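Local coordinates for phosphotriesterase family protein (Listeria monocytogenes serotype 4b str. H7858, PDB 3PNZ) that probably hydrolyses phosphorylated sugar lactones, using a pair of zinc ions held in an amidohydrolase-fold barrel, at residues D43-S48 with V78-K83; G72-D77 with K104-L109; Y223-V228 with I252-Y257; G262-I267 with G310-K315. All blocks are in the same frame, centred on the assembly; numbering follows the deposited sequence.

Interaction 1: D43-S48 with V78-K83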
loop_
_atom_site.group_PDB
_atom_site.type_symbol
_atom_site.label_atom_id
_atom_site.label_comp_id
_atom_site.label_asym_id
_atom_site.label_seq_id
_atom_site.Cartn_x
_atom_site.Cartn_y
_atom_site.Cartn_z
ATOM N N ASP A 43 -10.652 -0.499 14.483
ATOM C CA ASP A 43 -11.583 0.552 14.875
ATOM C C ASP A 43 -11.309 1.156 16.248
ATOM O O ASP A 43 -12.214 1.725 16.860
ATOM C CB ASP A 43 -13.012 0.008 14.815
ATOM C CG ASP A 43 -13.205 -1.222 15.686
ATOM O OD1 ASP A 43 -12.245 -1.638 16.375
ATOM O OD2 ASP A 43 -14.328 -1.768 15.691
ATOM N N ASP A 44 -10.071 1.042 16.722
ATOM C CA ASP A 44 -9.681 1.637 18.002
ATOM C C ASP A 44 -8.373 2.415 17.883
ATOM O O ASP A 44 -7.289 1.834 17.887
ATOM C CB ASP A 44 -9.556 0.564 19.088
ATOM C CG ASP A 44 -9.390 1.152 20.483
ATOM O OD1 ASP A 44 -8.588 2.098 20.663
ATOM O OD2 ASP A 44 -10.070 0.660 21.406
ATOM N N LYS A 45 -8.479 3.738 17.807
ATOM C CA LYS A 45 -7.311 4.593 17.596
ATOM C C LYS A 45 -6.193 4.348 18.613
ATOM O O LYS A 45 -5.017 4.294 18.253
ATOM C CB LYS A 45 -7.734 6.073 17.578
ATOM C CG LYS A 45 -6.590 7.078 17.399
ATOM C CD LYS A 45 -5.947 7.456 18.733
ATOM C CE LYS A 45 -5.237 8.810 18.642
ATOM N NZ LYS A 45 -4.552 9.152 19.923
ATOM N N GLU A 46 -6.541 4.200 19.885
ATOM C CA GLU A 46 -5.503 4.057 20.901
ATOM C C GLU A 46 -4.787 2.708 20.802
ATOM O O GLU A 46 -3.583 2.616 21.064
ATOM C CB GLU A 46 -6.060 4.290 22.308
ATOM C CG GLU A 46 -6.616 5.708 22.534
ATOM C CD GLU A 46 -5.578 6.814 22.349
ATOM O OE1 GLU A 46 -4.361 6.546 22.469
ATOM O OE2 GLU A 46 -5.988 7.969 22.094
ATOM N N LYS A 47 -5.519 1.668 20.408
ATOM C CA LYS A 47 -4.899 0.356 20.211
ATOM C C LYS A 47 -3.974 0.356 18.987
ATOM O O LYS A 47 -2.841 -0.126 19.061
ATOM C CB LYS A 47 -5.951 -0.758 20.120
ATOM C CG LYS A 47 -6.650 -1.038 21.451
ATOM C CD LYS A 47 -7.674 -2.162 21.344
ATOM C CE LYS A 47 -8.334 -2.413 22.693
ATOM N NZ LYS A 47 -9.371 -3.469 22.617
ATOM N N SER A 48 -4.448 0.912 17.875
ATOM C CA SER A 48 -3.600 1.036 16.694
ATOM C C SER A 48 -2.352 1.820 17.042
ATOM O O SER A 48 -1.243 1.458 16.647
ATOM C CB SER A 48 -4.346 1.703 15.540
ATOM O OG SER A 48 -5.490 0.958 15.170
ATOM N N VAL A 78 -5.760 8.545 12.056
ATOM C CA VAL A 78 -4.405 8.253 11.601
ATOM C C VAL A 78 -3.501 9.483 11.737
ATOM O O VAL A 78 -2.354 9.378 12.164
ATOM C CB VAL A 78 -4.408 7.713 10.154
ATOM C CG1 VAL A 78 -2.987 7.532 9.637
ATOM C CG2 VAL A 78 -5.175 6.385 10.097
ATOM N N ALA A 79 -4.026 10.651 11.386
ATOM C CA ALA A 79 -3.274 11.893 11.551
ATOM C C ALA A 79 -2.915 12.117 13.018
ATOM O O ALA A 79 -1.793 12.506 13.335
ATOM C CB ALA A 79 -4.064 13.082 10.998
ATOM N N GLN A 80 -3.861 11.848 13.914
ATOM C CA GLN A 80 -3.607 12.018 15.341
ATOM C C GLN A 80 -2.522 11.058 15.833
ATOM O O GLN A 80 -1.669 11.430 16.634
ATOM C CB GLN A 80 -4.896 11.847 16.153
ATOM C CG GLN A 80 -4.724 12.167 17.627
ATOM C CD GLN A 80 -4.372 13.628 17.862
ATOM O OE1 GLN A 80 -4.777 14.505 17.096
ATOM N NE2 GLN A 80 -3.611 13.894 18.918
ATOM N N ILE A 81 -2.543 9.823 15.334
ATOM C CA ILE A 81 -1.511 8.852 15.682
ATOM C C ILE A 81 -0.135 9.317 15.215
ATOM O O ILE A 81 0.848 9.229 15.954
ATOM C CB ILE A 81 -1.830 7.464 15.077
ATOM C CG1 ILE A 81 -3.114 6.904 15.704
ATOM C CG2 ILE A 81 -0.670 6.506 15.297
ATOM C CD1 ILE A 81 -3.594 5.579 15.102
ATOM N N SER A 82 -0.071 9.809 13.980
ATOM C CA SER A 82 1.164 10.362 13.437
ATOM C C SER A 82 1.698 11.461 14.357
ATOM O O SER A 82 2.864 11.446 14.753
ATOM C CB SER A 82 0.922 10.936 12.044
ATOM O OG SER A 82 2.124 11.447 11.491
ATOM N N LYS A 83 0.830 12.404 14.695
ATOM C CA LYS A 83 1.215 13.498 15.585
ATOM C C LYS A 83 1.777 13.001 16.918
ATOM O O LYS A 83 2.832 13.458 17.362
ATOM C CB LYS A 83 0.027 14.426 15.832
ATOM C CG LYS A 83 0.314 15.511 16.860
ATOM C CD LYS A 83 -0.397 16.807 16.516
ATOM C CE LYS A 83 -1.905 16.654 16.560
ATOM N NZ LYS A 83 -2.571 17.990 16.466
#
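Lys45 and Ser48 meet Gln80 and Ile81 where the first turn of helix 45-57 lies against the middle of helix 75-85, two outer helices of the TIM-barrel body of this amidohydrolase-fold protein. The backbones come nearest at Lys45 and Ile81, whose CA atoms are 7.4 Å apart. One residue before the helix, Asp44 is its N-cap: OD1 accepts from Lys47 N at 3.1 Å, the donor standing 53° above the carboxylate plane. Lys45 then opens the contact. Its CG is anti to the backbone N, and a sharp bend at chi2 (-87°) turns the rest of the chain along Ile81 toward Gln80. Lys45 CG packs 3.9 Å from Ile81 CG1, the two side chains lying alongside each other and running antiparallel, while farther out Lys45 CE rests 3.5 Å from Gln80 CG. The ammonium beyond this methylene contact has acidic company: NZ forms a salt bridge of 2.9 Å with Glu46 OE2, another with Glu84, and a hydrogen bond with Gln49 OE1. Glu84 OE2 also accepts a hydrogen bond from Gln80 NE2, so one carboxylate probably restrains the ends of both side chains that touch at CE and CG. One turn on, buried Ser48 splits its roles, with OG bonded to Tyr282 OH and Ile25 O and CB turned to the neighbouring helix. Ile81 CD1 fits against this first turn, 4.0 Å from Ser48 CB, and the backbone O of Lys45 lies 3.7 Å from Ile81 CD1.

Interaction 2: G72-D77 with K104-L109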
loop_
_atom_site.group_PDB
_atom_site.type_symbol
_atom_site.label_atom_id
_atom_site.label_comp_id
_atom_site.label_asym_id
_atom_site.label_seq_id
_atom_site.Cartn_x
_atom_site.Cartn_y
_atom_site.Cartn_z
ATOM N N GLY A 72 -12.918 2.342 4.035
ATOM C CA GLY A 72 -13.368 2.972 5.269
ATOM C C GLY A 72 -12.305 3.727 6.043
ATOM O O GLY A 72 -12.015 3.415 7.194
ATOM N N ARG A 73 -11.737 4.752 5.419
ATOM C CA ARG A 73 -10.672 5.506 6.052
ATOM C C ARG A 73 -11.135 6.184 7.338
ATOM O O ARG A 73 -12.296 6.581 7.467
ATOM C CB ARG A 73 -10.133 6.577 5.106
ATOM C CG ARG A 73 -9.659 6.076 3.749
ATOM C CD ARG A 73 -8.808 7.173 3.139
ATOM N NE ARG A 73 -8.363 6.964 1.767
ATOM C CZ ARG A 73 -8.937 7.518 0.701
ATOM N NH1 ARG A 73 -10.028 8.271 0.832
ATOM N NH2 ARG A 73 -8.431 7.309 -0.503
ATOM N N ARG A 74 -10.205 6.296 8.281
ATOM C CA ARG A 74 -10.363 7.135 9.463
ATOM C C ARG A 74 -9.169 8.094 9.499
ATOM O O ARG A 74 -8.289 7.989 10.358
ATOM C CB ARG A 74 -10.424 6.267 10.724
ATOM C CG ARG A 74 -11.687 5.417 10.828
ATOM C CD ARG A 74 -12.916 6.305 10.757
ATOM N NE ARG A 74 -14.173 5.609 11.020
ATOM C CZ ARG A 74 -14.952 5.063 10.089
ATOM N NH1 ARG A 74 -14.611 5.099 8.801
ATOM N NH2 ARG A 74 -16.081 4.470 10.449
ATOM N N VAL A 75 -9.138 9.013 8.539
ATOM C CA VAL A 75 -7.973 9.865 8.315
ATOM C C VAL A 75 -7.603 10.711 9.532
ATOM O O VAL A 75 -6.424 10.859 9.855
ATOM C CB VAL A 75 -8.169 10.770 7.085
ATOM C CG1 VAL A 75 -6.962 11.680 6.883
ATOM C CG2 VAL A 75 -8.409 9.919 5.844
ATOM N N LEU A 76 -8.599 11.268 10.214
ATOM C CA LEU A 76 -8.300 12.096 11.380
ATOM C C LEU A 76 -7.634 11.292 12.494
ATOM O O LEU A 76 -6.753 11.797 13.186
ATOM C CB LEU A 76 -9.555 12.815 11.893
ATOM C CG LEU A 76 -10.165 13.815 10.906
ATOM C CD1 LEU A 76 -11.461 14.399 11.453
ATOM C CD2 LEU A 76 -9.164 14.915 10.578
ATOM N N ASP A 77 -8.042 10.034 12.663
ATOM C CA ASP A 77 -7.440 9.181 13.686
ATOM C C ASP A 77 -5.994 8.853 13.326
ATOM O O ASP A 77 -5.112 8.859 14.180
ATOM C CB ASP A 77 -8.236 7.879 13.849
ATOM C CG ASP A 77 -9.596 8.094 14.502
ATOM O OD1 ASP A 77 -9.650 8.729 15.577
ATOM O OD2 ASP A 77 -10.609 7.617 13.949
ATOM N N LYS A 104 -21.749 0.466 1.316
ATOM C CA LYS A 104 -22.456 1.741 1.288
ATOM C C LYS A 104 -21.531 2.944 1.466
ATOM O O LYS A 104 -20.576 2.913 2.244
ATOM C CB LYS A 104 -23.562 1.763 2.346
ATOM C CG LYS A 104 -24.748 0.888 1.995
ATOM C CD LYS A 104 -25.802 0.927 3.088
ATOM C CE LYS A 104 -27.019 0.102 2.703
ATOM N NZ LYS A 104 -28.066 0.137 3.764
ATOM N N ILE A 105 -21.827 4.006 0.730
ATOM C CA ILE A 105 -21.084 5.248 0.847
ATOM C C ILE A 105 -21.491 5.976 2.118
ATOM O O ILE A 105 -22.680 6.214 2.354
ATOM C CB ILE A 105 -21.326 6.136 -0.379
ATOM C CG1 ILE A 105 -20.685 5.488 -1.609
ATOM C CG2 ILE A 105 -20.785 7.547 -0.144
ATOM C CD1 ILE A 105 -21.015 6.178 -2.906
ATOM N N LYS A 106 -20.506 6.308 2.946
ATOM C CA LYS A 106 -20.781 6.980 4.210
ATOM C C LYS A 106 -21.235 8.417 3.961
ATOM O O LYS A 106 -20.949 8.992 2.908
ATOM C CB LYS A 106 -19.560 6.934 5.132
ATOM C CG LYS A 106 -18.300 7.558 4.551
ATOM C CD LYS A 106 -17.119 7.353 5.484
ATOM C CE LYS A 106 -15.856 8.026 4.968
ATOM N NZ LYS A 106 -14.695 7.757 5.874
ATOM N N PRO A 107 -21.956 8.998 4.930
ATOM C CA PRO A 107 -22.528 10.339 4.770
ATOM C C PRO A 107 -21.469 11.392 4.463
ATOM O O PRO A 107 -21.729 12.302 3.678
ATOM C CB PRO A 107 -23.156 10.617 6.140
ATOM C CG PRO A 107 -23.430 9.268 6.711
ATOM C CD PRO A 107 -22.306 8.399 6.231
ATOM N N GLU A 108 -20.297 11.261 5.073
ATOM C CA GLU A 108 -19.230 12.244 4.911
ATOM C C GLU A 108 -18.684 12.321 3.486
ATOM O O GLU A 108 -18.094 13.328 3.097
ATOM C CB GLU A 108 -18.081 11.958 5.882
ATOM C CG GLU A 108 -18.432 12.130 7.355
ATOM C CD GLU A 108 -19.065 10.892 7.968
ATOM O OE1 GLU A 108 -19.319 9.917 7.228
ATOM O OE2 GLU A 108 -19.305 10.896 9.195
ATOM N N LEU A 109 -18.865 11.255 2.713
ATOM C CA LEU A 109 -18.325 11.210 1.359
ATOM C C LEU A 109 -19.254 11.839 0.331
ATOM O O LEU A 109 -18.816 12.244 -0.744
ATOM C CB LEU A 109 -18.027 9.766 0.947
ATOM C CG LEU A 109 -16.825 9.095 1.611
ATOM C CD1 LEU A 109 -16.717 7.649 1.148
ATOM C CD2 LEU A 109 -15.552 9.857 1.290
#
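Lys106 reaches the backbone of Arg73 with a chain extended beyond CG. At its root CB lies 3.7 Å from Glu108 OE1 in its own segment. CG sits between the backbone N and the carbonyl carbon (chi1 58°), a setting that lays the following methylenes along Leu109: Lys106 CG is 3.6 Å from Leu109 CG, and after CD has continued the straight run, Lys106 CE is again within 3.7 Å of Leu109 CG. The aliphatic shaft is thus supported from its own side of the contact, and the nitrogen alone makes the crossing. The contact joins two loops of the TIM barrel, one between strand 62-65 and helix 75-85 and the other after strand 88-92. Both follow the C-terminal ends of parallel strands, the end at which enzymes of this fold carry their active site, and the side chain of Arg73 is about 11 Å from a bound zinc ion. Lys106 NZ stops 3.1 Å from Arg73 O, but the angle is too poor for a hydrogen bond. That oxygen is instead bonded by Arg74 NH1 at 3.1 Å, with an N-H...O angle of 164°; the acceptor lies near the guanidinium plane, whereas the donor stands 53° above the carbonyl plane. Lys106 NZ and Arg74 NH1 are consequently only 4.0 Å apart, a like-charge approach that Glu144 probably eases. Its OE2 forms a salt bridge with Lys106 NZ, and its OE1 pairs with Arg73 NH1, which also pairs with Glu138, while Arg73 NH2 bonds to Thr92 O and NE to Thr67 O.

Interaction 3: Y223-V228 with I252-Y257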
loop_
_atom_site.group_PDB
_atom_site.type_symbol
_atom_site.label_atom_id
_atom_site.label_comp_id
_atom_site.label_asym_id
_atom_site.label_seq_id
_atom_site.Cartn_x
_atom_site.Cartn_y
_atom_site.Cartn_z
ATOM N N TYR A 223 9.637 -16.962 -12.709
ATOM C CA TYR A 223 9.526 -16.516 -14.092
ATOM C C TYR A 223 8.625 -15.288 -14.189
ATOM O O TYR A 223 8.979 -14.289 -14.822
ATOM C CB TYR A 223 8.984 -17.648 -14.959
ATOM C CG TYR A 223 8.949 -17.358 -16.437
ATOM C CD1 TYR A 223 9.936 -17.851 -17.286
ATOM C CD2 TYR A 223 7.923 -16.605 -16.993
ATOM C CE1 TYR A 223 9.901 -17.596 -18.645
ATOM C CE2 TYR A 223 7.878 -16.353 -18.356
ATOM C CZ TYR A 223 8.864 -16.851 -19.172
ATOM O OH TYR A 223 8.806 -16.591 -20.520
ATOM N N TYR A 224 7.461 -15.374 -13.554
ATOM C CA TYR A 224 6.528 -14.253 -13.463
ATOM C C TYR A 224 7.158 -13.058 -12.751
ATOM O O TYR A 224 7.074 -11.930 -13.234
ATOM C CB TYR A 224 5.277 -14.727 -12.718
ATOM C CG TYR A 224 4.228 -13.684 -12.385
ATOM C CD1 TYR A 224 3.552 -12.993 -13.388
ATOM C CD2 TYR A 224 3.859 -13.449 -11.061
ATOM C CE1 TYR A 224 2.547 -12.064 -13.075
ATOM C CE2 TYR A 224 2.863 -12.534 -10.742
ATOM C CZ TYR A 224 2.213 -11.853 -11.748
ATOM O OH TYR A 224 1.210 -10.968 -11.399
ATOM N N HIS A 225 7.797 -13.294 -11.610
ATOM C CA HIS A 225 8.437 -12.190 -10.889
ATOM C C HIS A 225 9.476 -11.472 -11.756
ATOM O O HIS A 225 9.539 -10.243 -11.763
ATOM C CB HIS A 225 9.077 -12.688 -9.599
ATOM C CG HIS A 225 8.107 -12.839 -8.474
ATOM N ND1 HIS A 225 8.472 -13.322 -7.238
ATOM C CD2 HIS A 225 6.785 -12.560 -8.395
ATOM C CE1 HIS A 225 7.420 -13.325 -6.440
ATOM N NE2 HIS A 225 6.382 -12.869 -7.119
ATOM N N LYS A 226 10.265 -12.244 -12.499
ATOM C CA LYS A 226 11.272 -11.659 -13.389
ATOM C C LYS A 226 10.635 -10.879 -14.545
ATOM O O LYS A 226 11.138 -9.820 -14.942
ATOM C CB LYS A 226 12.218 -12.740 -13.920
ATOM C CG LYS A 226 13.270 -12.212 -14.898
ATOM C CD LYS A 226 14.450 -13.180 -15.015
ATOM C CE LYS A 226 15.557 -12.583 -15.880
ATOM N NZ LYS A 226 16.697 -13.530 -16.040
ATOM N N GLN A 227 9.529 -11.393 -15.090
ATOM C CA GLN A 227 8.784 -10.652 -16.109
ATOM C C GLN A 227 8.352 -9.291 -15.575
ATOM O O GLN A 227 8.471 -8.272 -16.256
ATOM C CB GLN A 227 7.534 -11.415 -16.548
ATOM C CG GLN A 227 7.748 -12.602 -17.469
ATOM C CD GLN A 227 6.419 -13.294 -17.754
ATOM O OE1 GLN A 227 5.769 -13.801 -16.837
ATOM N NE2 GLN A 227 6.004 -13.299 -19.015
ATOM N N VAL A 228 7.820 -9.279 -14.361
ATOM C CA VAL A 228 7.378 -8.025 -13.758
ATOM C C VAL A 228 8.575 -7.118 -13.487
ATOM O O VAL A 228 8.558 -5.933 -13.822
ATOM C CB VAL A 228 6.588 -8.267 -12.463
ATOM C CG1 VAL A 228 6.272 -6.954 -11.766
ATOM C CG2 VAL A 228 5.295 -9.001 -12.784
ATOM N N ILE A 252 11.198 -15.431 1.510
ATOM C CA ILE A 252 12.595 -15.023 1.520
ATOM C C ILE A 252 13.330 -15.578 0.294
ATOM O O ILE A 252 14.133 -14.876 -0.333
ATOM C CB ILE A 252 13.277 -15.418 2.850
ATOM C CG1 ILE A 252 12.778 -14.497 3.969
ATOM C CG2 ILE A 252 14.798 -15.374 2.722
ATOM C CD1 ILE A 252 13.224 -14.899 5.366
ATOM N N ALA A 253 13.037 -16.822 -0.070
ATOM C CA ALA A 253 13.635 -17.418 -1.268
ATOM C C ALA A 253 13.292 -16.618 -2.534
ATOM O O ALA A 253 14.140 -16.433 -3.417
ATOM C CB ALA A 253 13.210 -18.875 -1.420
ATOM N N ALA A 254 12.050 -16.144 -2.618
ATOM C CA ALA A 254 11.583 -15.409 -3.791
ATOM C C ALA A 254 12.287 -14.056 -3.864
ATOM O O ALA A 254 12.679 -13.597 -4.936
ATOM C CB ALA A 254 10.061 -15.227 -3.740
ATOM N N ILE A 255 12.433 -13.414 -2.711
ATOM C CA ILE A 255 13.162 -12.152 -2.641
ATOM C C ILE A 255 14.605 -12.350 -3.097
ATOM O O ILE A 255 15.110 -11.595 -3.929
ATOM C CB ILE A 255 13.126 -11.569 -1.221
ATOM C CG1 ILE A 255 11.724 -11.032 -0.923
ATOM C CG2 ILE A 255 14.167 -10.452 -1.057
ATOM C CD1 ILE A 255 11.495 -10.691 0.518
ATOM N N LEU A 256 15.256 -13.385 -2.575
ATOM C CA LEU A 256 16.659 -13.624 -2.902
ATOM C C LEU A 256 16.856 -14.037 -4.359
ATOM O O LEU A 256 17.895 -13.742 -4.953
ATOM C CB LEU A 256 17.287 -14.636 -1.939
ATOM C CG LEU A 256 17.409 -14.140 -0.495
ATOM C CD1 LEU A 256 17.966 -15.249 0.383
ATOM C CD2 LEU A 256 18.290 -12.894 -0.431
ATOM N N TYR A 257 15.864 -14.692 -4.955
ATOM C CA TYR A 257 15.943 -14.945 -6.396
ATOM C C TYR A 257 15.990 -13.630 -7.170
ATOM O O TYR A 257 16.808 -13.458 -8.086
ATOM C CB TYR A 257 14.777 -15.806 -6.903
ATOM C CG TYR A 257 14.760 -15.895 -8.407
ATOM C CD1 TYR A 257 15.674 -16.695 -9.083
ATOM C CD2 TYR A 257 13.855 -15.154 -9.156
ATOM C CE1 TYR A 257 15.680 -16.768 -10.465
ATOM C CE2 TYR A 257 13.851 -15.219 -10.548
ATOM C CZ TYR A 257 14.761 -16.029 -11.191
ATOM O OH TYR A 257 14.756 -16.093 -12.564
HETATM O O HOH W 1 11.066 -14.466 -7.127
#
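His225 and Ala254 form the inner part, and Lys226 and Tyr257 the outer part, of a helix-helix contact between 222-229 and 248-260, outer helices of the TIM barrel that precede and follow strand 234-237 in the chain. Their backbones stay well apart, with CA atoms 8.4 Å from each other at His225 and Ala254 and 9.0 Å at Lys226 and Tyr257, so side chains and a water molecule bridge the interval. On the inner side the buried imidazole presents its edge: His225 CE1 is 4.2 Å from Ala254 CB, which lies near the ring plane. The neighbouring edge atom, His225 ND1, is hydrogen-bonded at 2.8 Å to a water in the ring plane, and this water donates to Ala254 O at 2.9 Å, linking the two segments, which share no direct hydrogen bond. Bonding of NE2 to Met216 O, together with the ring of Phe237, inclined by about 75°, should fix how the imidazole is turned. The outer, more exposed pair makes only van der Waals contact: no hydrogen bond joins Lys226 to Tyr257, and Lys226 NZ instead pairs with Glu261, just past the end of helix 248-260. Lys226, with CG opposite the backbone N (chi1 178°) and extended beyond it, runs nearly perpendicular to the Tyr257 side chain. Its CB lies at the edge of the phenol ring, near its plane, while Lys226 CD passes 3.8 Å from Tyr257 OH.

Interaction 4: G262-I267 with G310-K315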
loop_
_atom_site.group_PDB
_atom_site.type_symbol
_atom_site.label_atom_id
_atom_site.label_comp_id
_atom_site.label_asym_id
_atom_site.label_seq_id
_atom_site.Cartn_x
_atom_site.Cartn_y
_atom_site.Cartn_z
ATOM N N GLY A 262 19.436 -9.415 -10.143
ATOM C CA GLY A 262 19.828 -8.019 -10.280
ATOM C C GLY A 262 18.752 -6.991 -9.971
ATOM O O GLY A 262 18.885 -5.820 -10.331
ATOM N N PHE A 263 17.682 -7.416 -9.306
ATOM C CA PHE A 263 16.546 -6.535 -9.072
ATOM C C PHE A 263 16.404 -6.067 -7.626
ATOM O O PHE A 263 15.320 -5.661 -7.207
ATOM C CB PHE A 263 15.250 -7.230 -9.531
ATOM C CG PHE A 263 15.250 -7.599 -10.986
ATOM C CD1 PHE A 263 15.160 -6.617 -11.962
ATOM C CD2 PHE A 263 15.340 -8.926 -11.385
ATOM C CE1 PHE A 263 15.160 -6.949 -13.317
ATOM C CE2 PHE A 263 15.337 -9.262 -12.734
ATOM C CZ PHE A 263 15.246 -8.278 -13.699
ATOM N N GLU A 264 17.490 -6.090 -6.859
ATOM C CA GLU A 264 17.386 -5.753 -5.441
ATOM C C GLU A 264 16.838 -4.347 -5.187
ATOM O O GLU A 264 16.249 -4.091 -4.139
ATOM C CB GLU A 264 18.727 -5.940 -4.729
ATOM C CG GLU A 264 19.793 -4.923 -5.119
ATOM C CD GLU A 264 21.177 -5.382 -4.701
ATOM O OE1 GLU A 264 21.531 -6.543 -5.001
ATOM O OE2 GLU A 264 21.906 -4.591 -4.064
ATOM N N ASP A 265 17.031 -3.435 -6.136
ATOM C CA ASP A 265 16.623 -2.048 -5.944
ATOM C C ASP A 265 15.115 -1.852 -6.121
ATOM O O ASP A 265 14.595 -0.744 -5.963
ATOM C CB ASP A 265 17.360 -1.143 -6.932
ATOM C CG ASP A 265 18.850 -1.050 -6.655
ATOM O OD1 ASP A 265 19.275 -1.338 -5.519
ATOM O OD2 ASP A 265 19.593 -0.668 -7.587
ATOM N N GLN A 266 14.408 -2.925 -6.473
ATOM C CA GLN A 266 12.976 -2.817 -6.745
ATOM C C GLN A 266 12.106 -3.472 -5.677
ATOM O O GLN A 266 10.875 -3.419 -5.763
ATOM C CB GLN A 266 12.646 -3.399 -8.124
ATOM C CG GLN A 266 13.112 -2.503 -9.264
ATOM C CD GLN A 266 13.223 -3.239 -10.586
ATOM O OE1 GLN A 266 14.314 -3.365 -11.144
ATOM N NE2 GLN A 266 12.094 -3.725 -11.097
ATOM N N ILE A 267 12.742 -4.074 -4.678
ATOM C CA ILE A 267 12.014 -4.819 -3.639
ATOM C C ILE A 267 11.543 -3.938 -2.473
ATOM O O ILE A 267 12.320 -3.170 -1.893
ATOM C CB ILE A 267 12.852 -6.002 -3.129
ATOM C CG1 ILE A 267 13.102 -6.974 -4.288
ATOM C CG2 ILE A 267 12.147 -6.695 -1.946
ATOM C CD1 ILE A 267 14.162 -7.993 -4.018
ATOM N N GLY A 310 23.267 -9.323 3.681
ATOM C CA GLY A 310 21.980 -9.171 4.343
ATOM C C GLY A 310 21.696 -7.768 4.845
ATOM O O GLY A 310 20.597 -7.235 4.676
ATOM N N GLU A 311 22.696 -7.158 5.470
ATOM C CA GLU A 311 22.522 -5.825 6.028
ATOM C C GLU A 311 22.277 -4.793 4.930
ATOM O O GLU A 311 21.428 -3.912 5.072
ATOM C CB GLU A 311 23.743 -5.442 6.874
ATOM C CG GLU A 311 23.952 -6.340 8.094
ATOM C CD GLU A 311 24.757 -7.616 7.797
ATOM O OE1 GLU A 311 24.888 -8.015 6.611
ATOM O OE2 GLU A 311 25.261 -8.228 8.770
ATOM N N LYS A 312 23.016 -4.911 3.833
ATOM C CA LYS A 312 22.853 -3.994 2.709
ATOM C C LYS A 312 21.459 -4.133 2.100
ATOM O O LYS A 312 20.818 -3.139 1.751
ATOM C CB LYS A 312 23.899 -4.266 1.629
ATOM C CG LYS A 312 23.813 -3.319 0.440
ATOM C CD LYS A 312 24.811 -3.685 -0.648
ATOM C CE LYS A 312 24.773 -2.676 -1.790
ATOM N NZ LYS A 312 25.740 -3.006 -2.883
ATOM N N LEU A 313 20.997 -5.373 1.973
ATOM C CA LEU A 313 19.680 -5.633 1.395
ATOM C C LEU A 313 18.572 -5.055 2.268
ATOM O O LEU A 313 17.622 -4.474 1.759
ATOM C CB LEU A 313 19.475 -7.138 1.183
ATOM C CG LEU A 313 20.353 -7.703 0.067
ATOM C CD1 LEU A 313 20.245 -9.221 0.024
ATOM C CD2 LEU A 313 19.987 -7.090 -1.284
ATOM N N VAL A 314 18.689 -5.218 3.583
ATOM C CA VAL A 314 17.704 -4.641 4.489
ATOM C C VAL A 314 17.665 -3.122 4.350
ATOM O O VAL A 314 16.594 -2.511 4.351
ATOM C CB VAL A 314 17.953 -5.052 5.953
ATOM C CG1 VAL A 314 17.182 -4.136 6.903
ATOM C CG2 VAL A 314 17.562 -6.524 6.152
ATOM N N LYS A 315 18.834 -2.504 4.210
ATOM C CA LYS A 315 18.874 -1.063 4.007
ATOM C C LYS A 315 18.155 -0.668 2.713
ATOM O O LYS A 315 17.437 0.329 2.681
ATOM C CB LYS A 315 20.315 -0.554 3.997
ATOM C CG LYS A 315 20.419 0.961 3.972
ATOM C CD LYS A 315 21.826 1.411 3.621
ATOM C CE LYS A 315 21.826 2.863 3.148
ATOM N NZ LYS A 315 21.125 3.746 4.123
#
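The turn that joins helix 248-260 to barrel strand 267-269 packs here, through Glu264, on Lys312 and Leu313 in the opening turns of helix 310-325. Gly262 ends the preceding helix in a Schellman motif, its positive phi of 97° turning the chain out of the helix, and a backbone bond of 3.0 Å from Gln266 N to Phe263 O closes the turn that follows. Glu264 lies nearest the helix, its CA 7.2 Å from Leu313 CA. With chi1 at 70°, its CG falls between the backbone N and the carbonyl carbon, and the extended remainder is set crosswise to the Leu313 side chain. One methyl receives this chain: Leu313 CD2 is 3.8 Å from Glu264 CB and 4.0 Å from Glu264 CD. Leu313, a buried residue, also touches Phe299 and Phe308, so aromatic residues are among its other contacts. At the carboxylate, Glu264 OE2 comes 4.1 Å from Lys312 CE and 4.3 Å from Lys312 NZ, beyond salt-bridge range. The true ionic partner is Lys316, one turn farther along the helix, which Glu264 OE2 shares with Asp265 OD1. Held by Lys316 with exposed Lys312 nearby, the Glu264 carboxylate is probably kept ionised, while its CB packs against the Leu313 methyl.

In the fold
The four contacts form two neighbouring pairs on the barrel. Interactions 1 and 2 share helix 75-85, have centres 15 Å apart and touch where Lys45 CB lies 3.8 Å from Asp77 OD1; their segments alternate along the chain. Interactions 3 and 4 follow in series, with centres 13 Å apart, and meet through Leu256 and Leu313 and through Ile255 and Ile267. Interactions 1 and 3, on opposite sides of the chain's centre, have centres 35 Å apart. Interactions 1, 3 and 4 tie outer helices and a connecting turn together, while interaction 2 joins loops at the C-terminal end of the strands, the zinc-bearing end of the barrel.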